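Local coordinates for protein copper-containing nitrite reductase (PDB 6HBE) that probably reduces nitrite to nitric oxide with electrons from cytochrome c, as a copper-containing homotrimer, at residues G109-Y113 against Y203-V207; F131-V135 against Y157-S161; G197-Y203 against W249-V255; I221-M225 against V235-A241. All coordinates share one frame; numbering follows the deposited sequence.

Interaction 1: residues G109-Y113 against Y203-V207; sequences GVFMY and YFLNV
V110 and M112 reach down from strand 109-113 to meet Y203, L205 and V207 of strand 203-207. No hydrogen bond joins the two segments. Their axes pass 7.4 Å apart and cross at -31°, so apolar side chains do all the work.

The packing is close on the inward side. V110 spreads its two methyls over two partners. CG2 sits at the edge of the Y203 ring, in its plane, 3.8 Å from Y203 CD2. CG1 lies anti to the V110 backbone N (chi1 177°) and comes within 4.1 Å of L205 CB. L205 in turn pushes CD2 against the M112 backbone, 3.7 Å from M112 CA. M112 is extended through all its torsions. This carries its methyl across V207 at about a right angle, with M112 CE 3.7 Å from V207 CB. Replacing V110 by an alanine would probably open a gap between the Y203 ring edge and L205 CB, with both V110 methyl contacts lost.

F111 and F204 add little to this contact. Each points away from the opposite segment, and its side chain stays more than 6 Å from it. Neither faces solvent, for other parts bury them. F111 packs on I134 and on Q239 of the second subunit, F204 on S213 and L215.

This is face-to-face sheet packing between the first and second cupredoxin domains. It borders a metal site: the M112 side chain is about 5 Å from a bound copper ion, close to its ligands H80 and H114.

Interaction 2: residues F131-V135 against Y157-S161; sequences FGMIV and YIIQS
F131 opens the contact by setting the end of its ring against S161. F131 CZ is 3.5 Å from S161 CB, and CE1 of the same ring is nearly as close. The ring gets there because F131 CG sits between its backbone N and carbonyl carbon (chi1 44°). G132 has no side chain, and the CD1 methyl of I159 comes up to its backbone, 3.8 Å from G132 C.

M133 is the central residue. Its side chain and that of I159 slide past each other in opposite directions, with M133 CB 3.9 Å from I159 CD1. The chain then bends at its last torsion (chi3 -62°). This turns the methyl toward the opposite backbone, and M133 CE rests 3.7 Å from I158 O. The sulfur makes an oblique Met-aromatic contact with Y157, SD lying 5.4 Å from the ring centroid.

V135 ends the segment. It crosses Y157 at about a right angle, and V135 CG2 is 3.9 Å from Y157 CE2. The Y157 ring also stacks on Y203.

The strands run at 148° to each other and share no hydrogen bond. Each is bonded within its own sheet: 131-135 to strand 109-114, and 157-161 to strand 199-208. All the touching residues are buried. This is apolar face-to-face packing of two sheets, which here joins neighbouring cupredoxin domains of the nitrite reductase.

Interaction 3: residues G197-Y203 against W249-V255; sequences GDYLRIY and WVIEWRV
I202 and I251 meet at the apolar centre of this strand pair, CB to CB at 4.2 Å. L200 continues the same face toward the strand end. Its CD1 touches V255 CG2 at 3.8 Å and also reaches W253, whose side chain runs alongside and points the same way. One face of the W253 ring lies over V255 CA. The indole NE1 bonds to N83 of the third subunit.

Backbone bonds hold the two strands in antiparallel register. L200 with W253 and I202 with I251 are hydrogen-bonded pairs. The non-hydrogen-bonded pair R201 with E252 lies between them; Y199 with R254 and Y203 with V250 flank them. These are central neighbours in the six-strand sheet of a cupredoxin beta sandwich.

The other face begins with V250. Its CG1 packs on the aliphatic part of R201, 3.7 Å from R201 CG. Beyond this the face turns polar. R201 bends at chi3 (78°) and grips Y203 OH side-on with NE and NH2, the oxygen lying in the guanidinium plane. Y203 OH is also hydrogen-bonded to E137 OE1. R201 NH1 donates to Y199 OH, which donates in turn to E252 OE2 at 2.6 Å. That oxygen is met on its anti side. The Y199 ring and the carboxylate are turned 66° apart.

R201 NH1 also forms a salt bridge with E145. E252 OE1 takes hydrogen bonds from Y226 OH and M144 N. At the outer end, G197 N bonds to V255 O.

Interaction 4: residues I221-M225 against V235-A241; sequences IFEYM and VVGAQTA
M225 curls across the face it shares with A238 and brings its methyl down among four residues. The chain bends at chi3 (-57°), which puts CE 3.6 Å from A238 CB and 3.5 Å from T240 O. V235 CG1 touches the same methyl, and M225 SD lies 3.9 Å from A241 CB. With an alanine in place of M225, the A238 and A241 methyls would probably lose their common cover.

F222 points to the same face. Its ring leans obliquely on a carbonyl, with F222 CD2 3.6 Å from A238 O. The F222 backbone N donates to that same oxygen, and A238 N returns a bond to F222 O.

Strands 222-227 and 234-238 form a beta hairpin. Within it, G237 and A238 both face F222 in a G1 bulge, where G237 has positive phi (61°). G237 N bonds to E223 O from well above the carbonyl plane. E223 and Y224 both face E252 in a classic beta bulge, on the side toward strand 248-254.

On the opposite face, V236 CG1 meets the edge of the Y224 ring, 4.1 Å from CD1. The Y224 hydroxyl goes on to E147. I221 lays its CG2 methyl on the G237 backbone, 3.7 Å from G237 C. The third subunit covers residues 239-240: T240 OG1 bonds to D247 of that chain, and Q239 OE1 to ND1 of its copper ligand H80.

In the fold
From the N terminus, strand 109-113 comes first and strand 131-135 pairs beside it. The chain then crosses to the second sheet. Interaction 2 closes the first loop, at 157-161. Interaction 1 closes a longer loop, at 203-207, which encloses that of interaction 2. Their centres are about 5 Å apart, and they tie the same pair of sheets together. Interaction 3 opens at 197-203 before interaction 1 has closed, so these two cross and share Y203. Interaction 4 is a short hairpin, 221-225 with 235-241, lying within the loop of interaction 3, which closes afterwards at 249-255. Strand 248-254 joins the hairpin to strand 199-208, and the salt bridge of R254 with E223 links interactions 3 and 4.

Interaction 1: residues G109-Y113 against Y203-V207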
loop_
_atom_site.group_PDB
_atom_site.type_symbol
_atom_site.label_atom_id
_atom_site.label_comp_id
_atom_site.label_asym_id
_atom_site.label_seq_id
_atom_site.Cartn_x
_atom_site.Cartn_y
_atom_site.Cartn_z
ATOM N N GLY C 109 -3.720 13.354 25.132
ATOM C CA GLY C 109 -3.972 12.377 24.063
ATOM C C GLY C 109 -3.221 11.058 24.152
ATOM O O GLY C 109 -2.717 10.692 25.218
ATOM N N VAL C 110 -3.129 10.366 23.009
ATOM C CA VAL C 110 -2.492 9.047 22.889
ATOM C C VAL C 110 -1.301 9.199 21.941
ATOM O O VAL C 110 -1.492 9.531 20.748
ATOM C CB VAL C 110 -3.494 7.999 22.351
ATOM C CG1 VAL C 110 -2.802 6.640 22.144
ATOM C CG2 VAL C 110 -4.674 7.842 23.319
ATOM N N PHE C 111 -0.091 8.966 22.468
ATOM C CA PHE C 111 1.168 9.252 21.778
ATOM C C PHE C 111 2.030 8.007 21.594
ATOM O O PHE C 111 2.135 7.166 22.492
ATOM C CB PHE C 111 1.957 10.318 22.528
ATOM C CG PHE C 111 1.227 11.625 22.639
ATOM C CD1 PHE C 111 1.228 12.528 21.568
ATOM C CD2 PHE C 111 0.509 11.933 23.776
ATOM C CE1 PHE C 111 0.523 13.718 21.638
ATOM C CE2 PHE C 111 -0.216 13.130 23.865
ATOM C CZ PHE C 111 -0.206 14.022 22.800
ATOM N N MET C 112 2.689 7.913 20.442
ATOM C CA MET C 112 3.709 6.875 20.206
ATOM C C MET C 112 5.043 7.243 20.876
ATOM O O MET C 112 5.409 8.430 20.953
ATOM C CB MET C 112 3.950 6.714 18.693
ATOM C CG MET C 112 4.765 5.486 18.231
ATOM S SD MET C 112 4.733 5.399 16.414
ATOM C CE MET C 112 5.903 4.101 16.043
ATOM N N TYR C 113 5.792 6.223 21.308
ATOM C CA TYR C 113 7.235 6.361 21.553
ATOM C C TYR C 113 7.920 5.222 20.811
ATOM O O TYR C 113 7.277 4.207 20.526
ATOM C CB TYR C 113 7.594 6.404 23.081
ATOM C CG TYR C 113 7.465 5.090 23.837
ATOM C CD1 TYR C 113 8.458 4.099 23.721
ATOM C CD2 TYR C 113 6.379 4.833 24.678
ATOM C CE1 TYR C 113 8.365 2.908 24.408
ATOM C CE2 TYR C 113 6.282 3.619 25.366
ATOM C CZ TYR C 113 7.277 2.664 25.218
ATOM O OH TYR C 113 7.232 1.433 25.839
ATOM N N TYR C 203 -8.411 3.340 23.847
ATOM C CA TYR C 203 -7.249 4.178 23.524
ATOM C C TYR C 203 -6.512 3.400 22.424
ATOM O O TYR C 203 -5.923 2.347 22.707
ATOM C CB TYR C 203 -6.377 4.367 24.766
ATOM C CG TYR C 203 -7.045 5.100 25.940
ATOM C CD1 TYR C 203 -7.941 4.435 26.796
ATOM C CD2 TYR C 203 -6.749 6.429 26.214
ATOM C CE1 TYR C 203 -8.535 5.089 27.875
ATOM C CE2 TYR C 203 -7.341 7.108 27.289
ATOM C CZ TYR C 203 -8.246 6.429 28.110
ATOM O OH TYR C 203 -8.840 7.061 29.188
ATOM N N PHE C 204 -6.556 3.908 21.186
ATOM C CA PHE C 204 -6.037 3.173 20.006
ATOM C C PHE C 204 -4.879 3.918 19.355
ATOM O O PHE C 204 -5.027 5.098 19.027
ATOM C CB PHE C 204 -7.156 2.993 18.975
ATOM C CG PHE C 204 -6.696 2.336 17.681
ATOM C CD1 PHE C 204 -6.132 1.082 17.706
ATOM C CD2 PHE C 204 -6.895 2.951 16.453
ATOM C CE1 PHE C 204 -5.712 0.461 16.548
ATOM C CE2 PHE C 204 -6.509 2.309 15.274
ATOM C CZ PHE C 204 -5.889 1.075 15.337
ATOM N N LEU C 205 -3.753 3.222 19.127
ATOM C CA LEU C 205 -2.614 3.780 18.404
ATOM C C LEU C 205 -2.222 2.803 17.315
ATOM O O LEU C 205 -1.923 1.637 17.596
ATOM C CB LEU C 205 -1.428 4.012 19.363
ATOM C CG LEU C 205 -0.049 4.372 18.771
ATOM C CD1 LEU C 205 -0.071 5.695 18.069
ATOM C CD2 LEU C 205 1.058 4.370 19.805
ATOM N N ASN C 206 -2.191 3.281 16.069
ATOM C CA ASN C 206 -1.638 2.470 14.944
ATOM C C ASN C 206 -0.175 2.859 14.821
ATOM O O ASN C 206 0.115 3.975 14.360
ATOM C CB ASN C 206 -2.353 2.738 13.589
ATOM C CG ASN C 206 -1.790 1.908 12.446
ATOM O OD1 ASN C 206 -1.046 0.927 12.660
ATOM N ND2 ASN C 206 -2.116 2.307 11.192
ATOM N N VAL C 207 0.745 1.970 15.175
ATOM C CA VAL C 207 2.174 2.306 15.023
ATOM C C VAL C 207 2.672 2.047 13.580
ATOM O O VAL C 207 3.728 2.520 13.198
ATOM C CB VAL C 207 3.135 1.604 16.012
ATOM C CG1 VAL C 207 2.735 1.810 17.459
ATOM C CG2 VAL C 207 3.334 0.141 15.694
#

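Interaction 2: residues F131-V135 against Y157-S161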
loop_
_atom_site.group_PDB
_atom_site.type_symbol
_atom_site.label_atom_id
_atom_site.label_comp_id
_atom_site.label_asym_id
_atom_site.label_seq_id
_atom_site.Cartn_x
_atom_site.Cartn_y
_atom_site.Cartn_z
ATOM N N PHE C 131 8.757 -0.082 19.972
ATOM C CA PHE C 131 7.721 0.959 20.062
ATOM C C PHE C 131 6.771 0.697 21.221
ATOM O O PHE C 131 6.728 -0.428 21.721
ATOM C CB PHE C 131 6.903 1.048 18.746
ATOM C CG PHE C 131 6.515 -0.288 18.187
ATOM C CD1 PHE C 131 5.493 -1.039 18.765
ATOM C CD2 PHE C 131 7.189 -0.814 17.110
ATOM C CE1 PHE C 131 5.158 -2.292 18.269
ATOM C CE2 PHE C 131 6.856 -2.055 16.601
ATOM C CZ PHE C 131 5.832 -2.803 17.190
ATOM N N GLY C 132 6.036 1.740 21.634
ATOM C CA GLY C 132 4.987 1.640 22.644
ATOM C C GLY C 132 4.113 2.881 22.720
ATOM O O GLY C 132 4.210 3.767 21.857
ATOM N N MET C 133 3.250 2.938 23.737
ATOM C CA MET C 133 2.282 4.027 23.955
ATOM C C MET C 133 2.525 4.807 25.256
ATOM O O MET C 133 2.789 4.206 26.309
ATOM C CB MET C 133 0.849 3.424 23.999
ATOM C CG MET C 133 -0.326 4.370 24.312
ATOM S SD MET C 133 -1.936 3.536 24.579
ATOM C CE MET C 133 -2.235 2.727 22.989
ATOM N N ILE C 134 2.350 6.135 25.190
ATOM C CA ILE C 134 2.212 6.989 26.370
ATOM C C ILE C 134 0.918 7.761 26.225
ATOM O O ILE C 134 0.675 8.388 25.176
ATOM C CB ILE C 134 3.428 7.932 26.680
ATOM C CG1 ILE C 134 3.092 8.891 27.858
ATOM C CG2 ILE C 134 3.846 8.757 25.480
ATOM C CD1 ILE C 134 4.298 9.581 28.458
ATOM N N VAL C 135 0.073 7.653 27.257
ATOM C CA VAL C 135 -1.204 8.334 27.349
ATOM C C VAL C 135 -1.120 9.506 28.326
ATOM O O VAL C 135 -0.609 9.345 29.459
ATOM C CB VAL C 135 -2.331 7.394 27.860
ATOM C CG1 VAL C 135 -3.660 8.123 27.956
ATOM C CG2 VAL C 135 -2.467 6.168 26.957
ATOM N N TYR C 157 -6.695 -0.454 26.105
ATOM C CA TYR C 157 -5.551 0.193 25.434
ATOM C C TYR C 157 -5.010 -0.768 24.377
ATOM O O TYR C 157 -4.597 -1.911 24.705
ATOM C CB TYR C 157 -4.483 0.573 26.450
ATOM C CG TYR C 157 -4.915 1.535 27.567
ATOM C CD1 TYR C 157 -5.419 1.046 28.779
ATOM C CD2 TYR C 157 -4.713 2.892 27.468
ATOM C CE1 TYR C 157 -5.755 1.886 29.831
ATOM C CE2 TYR C 157 -5.032 3.745 28.516
ATOM C CZ TYR C 157 -5.570 3.223 29.707
ATOM O OH TYR C 157 -5.914 4.041 30.768
ATOM N N ILE C 158 -5.027 -0.327 23.109
ATOM C CA ILE C 158 -4.712 -1.207 21.969
ATOM C C ILE C 158 -3.671 -0.575 21.010
ATOM O O ILE C 158 -3.896 0.524 20.513
ATOM C CB ILE C 158 -5.998 -1.471 21.123
ATOM C CG1 ILE C 158 -7.136 -2.088 21.965
ATOM C CG2 ILE C 158 -5.686 -2.386 19.931
ATOM C CD1 ILE C 158 -6.939 -3.555 22.262
ATOM N N ILE C 159 -2.595 -1.301 20.712
ATOM C CA ILE C 159 -1.675 -0.950 19.613
ATOM C C ILE C 159 -1.864 -1.941 18.489
ATOM O O ILE C 159 -1.936 -3.148 18.751
ATOM C CB ILE C 159 -0.196 -0.942 20.064
ATOM C CG1 ILE C 159 0.095 0.369 20.811
ATOM C CG2 ILE C 159 0.763 -1.115 18.894
ATOM C CD1 ILE C 159 1.438 0.424 21.534
ATOM N N GLN C 160 -1.960 -1.416 17.267
ATOM C CA GLN C 160 -1.809 -2.192 16.052
ATOM C C GLN C 160 -0.400 -2.061 15.504
ATOM O O GLN C 160 0.082 -0.947 15.359
ATOM C CB GLN C 160 -2.836 -1.752 14.983
ATOM C CG GLN C 160 -2.792 -2.637 13.735
ATOM C CD GLN C 160 -3.835 -2.245 12.683
ATOM O OE1 GLN C 160 -5.030 -2.040 12.986
ATOM N NE2 GLN C 160 -3.378 -2.107 11.436
ATOM N N SER C 161 0.221 -3.173 15.109
ATOM C CA SER C 161 1.596 -3.139 14.584
ATOM C C SER C 161 1.841 -4.298 13.625
ATOM O O SER C 161 1.117 -5.301 13.646
ATOM C CB SER C 161 2.633 -3.169 15.729
ATOM O OG SER C 161 2.652 -4.422 16.408
#

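Interaction 3: residues G197-Y203 against W249-V255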
loop_
_atom_site.group_PDB
_atom_site.type_symbol
_atom_site.label_atom_id
_atom_site.label_comp_id
_atom_site.label_asym_id
_atom_site.label_seq_id
_atom_site.Cartn_x
_atom_site.Cartn_y
_atom_site.Cartn_z
ATOM N N GLY C 197 -24.608 -2.824 28.077
ATOM C CA GLY C 197 -24.707 -1.520 28.742
ATOM C C GLY C 197 -23.414 -0.894 29.266
ATOM O O GLY C 197 -23.440 0.249 29.654
ATOM N N ASP C 198 -22.283 -1.608 29.313
ATOM C CA ASP C 198 -21.007 -0.995 29.782
ATOM C C ASP C 198 -20.609 0.239 28.958
ATOM O O ASP C 198 -20.717 0.234 27.696
ATOM C CB ASP C 198 -19.822 -1.981 29.642
ATOM C CG ASP C 198 -19.637 -2.885 30.820
ATOM O OD1 ASP C 198 -20.248 -2.670 31.898
ATOM O OD2 ASP C 198 -18.855 -3.855 30.645
ATOM N N TYR C 199 -20.129 1.267 29.651
ATOM C CA TYR C 199 -19.424 2.389 29.016
ATOM C C TYR C 199 -17.941 2.007 28.838
ATOM O O TYR C 199 -17.187 1.915 29.824
ATOM C CB TYR C 199 -19.617 3.667 29.850
ATOM C CG TYR C 199 -18.653 4.825 29.631
ATOM C CD1 TYR C 199 -17.987 5.043 28.398
ATOM C CD2 TYR C 199 -18.433 5.760 30.661
ATOM C CE1 TYR C 199 -17.109 6.102 28.238
ATOM C CE2 TYR C 199 -17.555 6.831 30.495
ATOM C CZ TYR C 199 -16.914 7.014 29.279
ATOM O OH TYR C 199 -16.053 8.084 29.142
ATOM N N LEU C 200 -17.540 1.754 27.580
ATOM C CA LEU C 200 -16.136 1.470 27.249
ATOM C C LEU C 200 -15.406 2.713 26.754
ATOM O O LEU C 200 -15.978 3.504 26.005
ATOM C CB LEU C 200 -16.039 0.368 26.173
ATOM C CG LEU C 200 -16.729 -0.967 26.473
ATOM C CD1 LEU C 200 -16.422 -1.974 25.368
ATOM C CD2 LEU C 200 -16.355 -1.590 27.820
ATOM N N ARG C 201 -14.140 2.876 27.154
ATOM C CA ARG C 201 -13.253 3.883 26.524
ATOM C C ARG C 201 -12.010 3.167 25.949
ATOM O O ARG C 201 -11.308 2.464 26.670
ATOM C CB ARG C 201 -12.889 5.032 27.477
ATOM C CG ARG C 201 -12.268 6.263 26.778
ATOM C CD ARG C 201 -12.588 7.557 27.525
ATOM N NE ARG C 201 -11.750 7.735 28.711
ATOM C CZ ARG C 201 -12.127 8.267 29.889
ATOM N NH1 ARG C 201 -13.370 8.685 30.127
ATOM N NH2 ARG C 201 -11.215 8.385 30.846
ATOM N N ILE C 202 -11.775 3.341 24.637
ATOM C CA ILE C 202 -10.731 2.618 23.892
ATOM C C ILE C 202 -9.655 3.664 23.553
ATOM O O ILE C 202 -9.973 4.758 23.076
ATOM C CB ILE C 202 -11.293 1.956 22.606
ATOM C CG1 ILE C 202 -12.414 0.956 22.959
ATOM C CG2 ILE C 202 -10.189 1.236 21.814
ATOM C CD1 ILE C 202 -13.285 0.565 21.782
ATOM N N TYR C 203 -8.411 3.340 23.847
ATOM C CA TYR C 203 -7.249 4.178 23.524
ATOM C C TYR C 203 -6.512 3.400 22.424
ATOM O O TYR C 203 -5.923 2.347 22.707
ATOM C CB TYR C 203 -6.377 4.367 24.766
ATOM C CG TYR C 203 -7.045 5.100 25.940
ATOM C CD1 TYR C 203 -7.941 4.435 26.796
ATOM C CD2 TYR C 203 -6.749 6.429 26.214
ATOM C CE1 TYR C 203 -8.535 5.089 27.875
ATOM C CE2 TYR C 203 -7.341 7.108 27.289
ATOM C CZ TYR C 203 -8.246 6.429 28.110
ATOM O OH TYR C 203 -8.840 7.061 29.188
ATOM N N TRP C 249 -6.510 7.511 18.303
ATOM C CA TRP C 249 -7.860 7.914 18.663
ATOM C C TRP C 249 -8.171 7.547 20.110
ATOM O O TRP C 249 -7.665 6.540 20.596
ATOM C CB TRP C 249 -8.910 7.205 17.771
ATOM C CG TRP C 249 -8.922 7.608 16.320
ATOM C CD1 TRP C 249 -8.207 7.004 15.288
ATOM C CD2 TRP C 249 -9.674 8.662 15.722
ATOM N NE1 TRP C 249 -8.477 7.636 14.108
ATOM C CE2 TRP C 249 -9.375 8.654 14.331
ATOM C CE3 TRP C 249 -10.601 9.601 16.209
ATOM C CZ2 TRP C 249 -9.979 9.544 13.418
ATOM C CZ3 TRP C 249 -11.188 10.518 15.295
ATOM C CH2 TRP C 249 -10.852 10.489 13.921
ATOM N N VAL C 250 -9.001 8.362 20.784
ATOM C CA VAL C 250 -9.821 7.876 21.932
ATOM C C VAL C 250 -11.285 7.712 21.463
ATOM O O VAL C 250 -11.811 8.567 20.757
ATOM C CB VAL C 250 -9.723 8.819 23.156
ATOM C CG1 VAL C 250 -10.697 8.432 24.253
ATOM C CG2 VAL C 250 -8.309 8.783 23.711
ATOM N N ILE C 251 -11.904 6.579 21.794
ATOM C CA ILE C 251 -13.260 6.241 21.350
ATOM C C ILE C 251 -14.117 5.936 22.614
ATOM O O ILE C 251 -13.681 5.190 23.485
ATOM C CB ILE C 251 -13.195 5.011 20.421
ATOM C CG1 ILE C 251 -12.447 5.365 19.112
ATOM C CG2 ILE C 251 -14.576 4.433 20.125
ATOM C CD1 ILE C 251 -11.891 4.130 18.404
ATOM N N GLU C 252 -15.308 6.533 22.692
ATOM C CA GLU C 252 -16.314 6.225 23.718
ATOM C C GLU C 252 -17.519 5.526 23.059
ATOM O O GLU C 252 -18.048 6.027 22.067
ATOM C CB GLU C 252 -16.765 7.533 24.388
ATOM C CG GLU C 252 -15.676 8.251 25.157
ATOM C CD GLU C 252 -16.193 9.523 25.839
ATOM O OE1 GLU C 252 -16.715 10.409 25.158
ATOM O OE2 GLU C 252 -16.080 9.625 27.073
ATOM N N TRP C 253 -17.927 4.374 23.595
ATOM C CA TRP C 253 -19.011 3.581 23.057
ATOM C C TRP C 253 -19.648 2.787 24.206
ATOM O O TRP C 253 -18.938 2.237 25.048
ATOM C CB TRP C 253 -18.460 2.608 21.957
ATOM C CG TRP C 253 -19.444 1.593 21.364
ATOM C CD1 TRP C 253 -20.561 1.858 20.618
ATOM C CD2 TRP C 253 -19.332 0.162 21.410
ATOM N NE1 TRP C 253 -21.184 0.684 20.258
ATOM C CE2 TRP C 253 -20.453 -0.367 20.738
ATOM C CE3 TRP C 253 -18.445 -0.718 22.034
ATOM C CZ2 TRP C 253 -20.665 -1.745 20.603
ATOM C CZ3 TRP C 253 -18.657 -2.085 21.898
ATOM C CH2 TRP C 253 -19.767 -2.581 21.203
ATOM N N ARG C 254 -20.975 2.726 24.224
ATOM C CA ARG C 254 -21.706 1.808 25.113
ATOM C C ARG C 254 -22.012 0.503 24.427
ATOM O O ARG C 254 -22.475 0.494 23.289
ATOM C CB ARG C 254 -22.996 2.445 25.616
ATOM C CG ARG C 254 -22.694 3.511 26.659
ATOM C CD ARG C 254 -23.862 4.416 26.938
ATOM N NE ARG C 254 -24.172 5.294 25.814
ATOM C CZ ARG C 254 -24.896 6.409 25.903
ATOM N NH1 ARG C 254 -25.396 6.811 27.069
ATOM N NH2 ARG C 254 -25.132 7.131 24.815
ATOM N N VAL C 255 -21.771 -0.597 25.126
ATOM C CA VAL C 255 -22.098 -1.922 24.620
ATOM C C VAL C 255 -23.649 -1.958 24.563
ATOM O O VAL C 255 -24.302 -1.669 25.593
ATOM C CB VAL C 255 -21.564 -3.057 25.521
ATOM C CG1 VAL C 255 -21.907 -4.414 24.935
ATOM C CG2 VAL C 255 -20.046 -3.001 25.710
#

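Interaction 4: residues I221-M225 against V235-A241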
loop_
_atom_site.group_PDB
_atom_site.type_symbol
_atom_site.label_atom_id
_atom_site.label_comp_id
_atom_site.label_asym_id
_atom_site.label_seq_id
_atom_site.Cartn_x
_atom_site.Cartn_y
_atom_site.Cartn_z
ATOM N N ILE C 221 -21.680 1.150 16.511
ATOM C CA ILE C 221 -21.361 2.429 15.864
ATOM C C ILE C 221 -20.780 3.277 16.971
ATOM O O ILE C 221 -21.471 3.505 17.971
ATOM C CB ILE C 221 -22.638 3.096 15.248
ATOM C CG1 ILE C 221 -23.191 2.208 14.126
ATOM C CG2 ILE C 221 -22.346 4.473 14.678
ATOM C CD1 ILE C 221 -24.483 2.681 13.481
ATOM N N PHE C 222 -19.521 3.720 16.816
ATOM C CA PHE C 222 -18.824 4.482 17.852
ATOM C C PHE C 222 -19.528 5.819 18.075
ATOM O O PHE C 222 -19.766 6.587 17.137
ATOM C CB PHE C 222 -17.328 4.736 17.524
ATOM C CG PHE C 222 -16.511 3.484 17.288
ATOM C CD1 PHE C 222 -16.563 2.426 18.170
ATOM C CD2 PHE C 222 -15.645 3.407 16.213
ATOM C CE1 PHE C 222 -15.789 1.281 17.977
ATOM C CE2 PHE C 222 -14.875 2.264 16.001
ATOM C CZ PHE C 222 -14.931 1.208 16.899
ATOM N N GLU C 223 -19.861 6.105 19.328
ATOM C CA GLU C 223 -20.668 7.287 19.628
ATOM C C GLU C 223 -19.861 8.578 19.496
ATOM O O GLU C 223 -20.300 9.528 18.822
ATOM C CB GLU C 223 -21.300 7.159 21.010
ATOM C CG GLU C 223 -22.057 5.823 21.152
ATOM C CD GLU C 223 -23.019 5.782 22.303
ATOM O OE1 GLU C 223 -23.777 6.761 22.469
ATOM O OE2 GLU C 223 -23.016 4.768 23.033
ATOM N N TYR C 224 -18.704 8.617 20.156
ATOM C CA TYR C 224 -17.812 9.787 20.123
ATOM C C TYR C 224 -16.372 9.322 19.919
ATOM O O TYR C 224 -15.954 8.388 20.563
ATOM C CB TYR C 224 -17.869 10.572 21.446
ATOM C CG TYR C 224 -19.257 10.946 21.940
ATOM C CD1 TYR C 224 -20.169 11.608 21.116
ATOM C CD2 TYR C 224 -19.639 10.681 23.267
ATOM C CE1 TYR C 224 -21.453 11.953 21.570
ATOM C CE2 TYR C 224 -20.924 11.023 23.739
ATOM C CZ TYR C 224 -21.824 11.653 22.887
ATOM O OH TYR C 224 -23.079 12.002 23.364
ATOM N N MET C 225 -15.616 10.008 19.065
ATOM C CA MET C 225 -14.193 9.741 18.865
ATOM C C MET C 225 -13.412 11.051 18.882
ATOM O O MET C 225 -13.917 12.066 18.465
ATOM C CB MET C 225 -13.930 9.030 17.533
ATOM C CG MET C 225 -14.944 7.987 17.149
ATOM S SD MET C 225 -14.430 6.876 15.825
ATOM C CE MET C 225 -14.074 8.039 14.518
ATOM N N VAL C 235 -15.449 13.683 16.567
ATOM C CA VAL C 235 -16.139 13.094 15.430
ATOM C C VAL C 235 -17.215 12.208 16.040
ATOM O O VAL C 235 -16.929 11.498 17.024
ATOM C CB VAL C 235 -15.137 12.202 14.619
ATOM C CG1 VAL C 235 -15.827 11.476 13.466
ATOM C CG2 VAL C 235 -13.964 13.034 14.119
ATOM N N VAL C 236 -18.440 12.238 15.505
ATOM C CA VAL C 236 -19.530 11.442 16.075
ATOM C C VAL C 236 -20.078 10.383 15.111
ATOM O O VAL C 236 -20.066 10.573 13.889
ATOM C CB VAL C 236 -20.695 12.331 16.602
ATOM C CG1 VAL C 236 -20.160 13.442 17.491
ATOM C CG2 VAL C 236 -21.516 12.941 15.482
ATOM N N GLY C 237 -20.622 9.303 15.677
ATOM C CA GLY C 237 -21.400 8.339 14.909
ATOM C C GLY C 237 -20.694 7.609 13.771
ATOM O O GLY C 237 -21.200 7.585 12.628
ATOM N N ALA C 238 -19.571 6.976 14.100
ATOM C CA ALA C 238 -18.674 6.399 13.101
ATOM C C ALA C 238 -18.594 4.866 13.096
ATOM O O ALA C 238 -18.448 4.207 14.150
ATOM C CB ALA C 238 -17.276 6.997 13.268
ATOM N N GLN C 239 -18.657 4.305 11.903
ATOM C CA GLN C 239 -18.399 2.866 11.714
ATOM C C GLN C 239 -16.911 2.493 11.692
ATOM O O GLN C 239 -16.578 1.317 11.856
ATOM C CB GLN C 239 -19.094 2.346 10.444
ATOM C CG GLN C 239 -18.360 2.629 9.133
ATOM C CD GLN C 239 -19.293 2.739 7.952
ATOM O OE1 GLN C 239 -19.733 1.738 7.387
ATOM N NE2 GLN C 239 -19.569 3.960 7.545
ATOM N N THR C 240 -16.042 3.476 11.437
ATOM C CA THR C 240 -14.612 3.295 11.347
ATOM C C THR C 240 -13.856 4.495 11.967
ATOM O O THR C 240 -14.361 5.619 11.949
ATOM C CB THR C 240 -14.131 3.163 9.880
ATOM O OG1 THR C 240 -14.800 4.110 9.054
ATOM C CG2 THR C 240 -14.337 1.777 9.352
ATOM N N ALA C 241 -12.656 4.219 12.489
ATOM C CA ALA C 241 -11.684 5.213 12.910
ATOM C C ALA C 241 -10.414 5.089 12.034
ATOM O O ALA C 241 -9.602 4.180 12.232
ATOM C CB ALA C 241 -11.345 5.017 14.374
#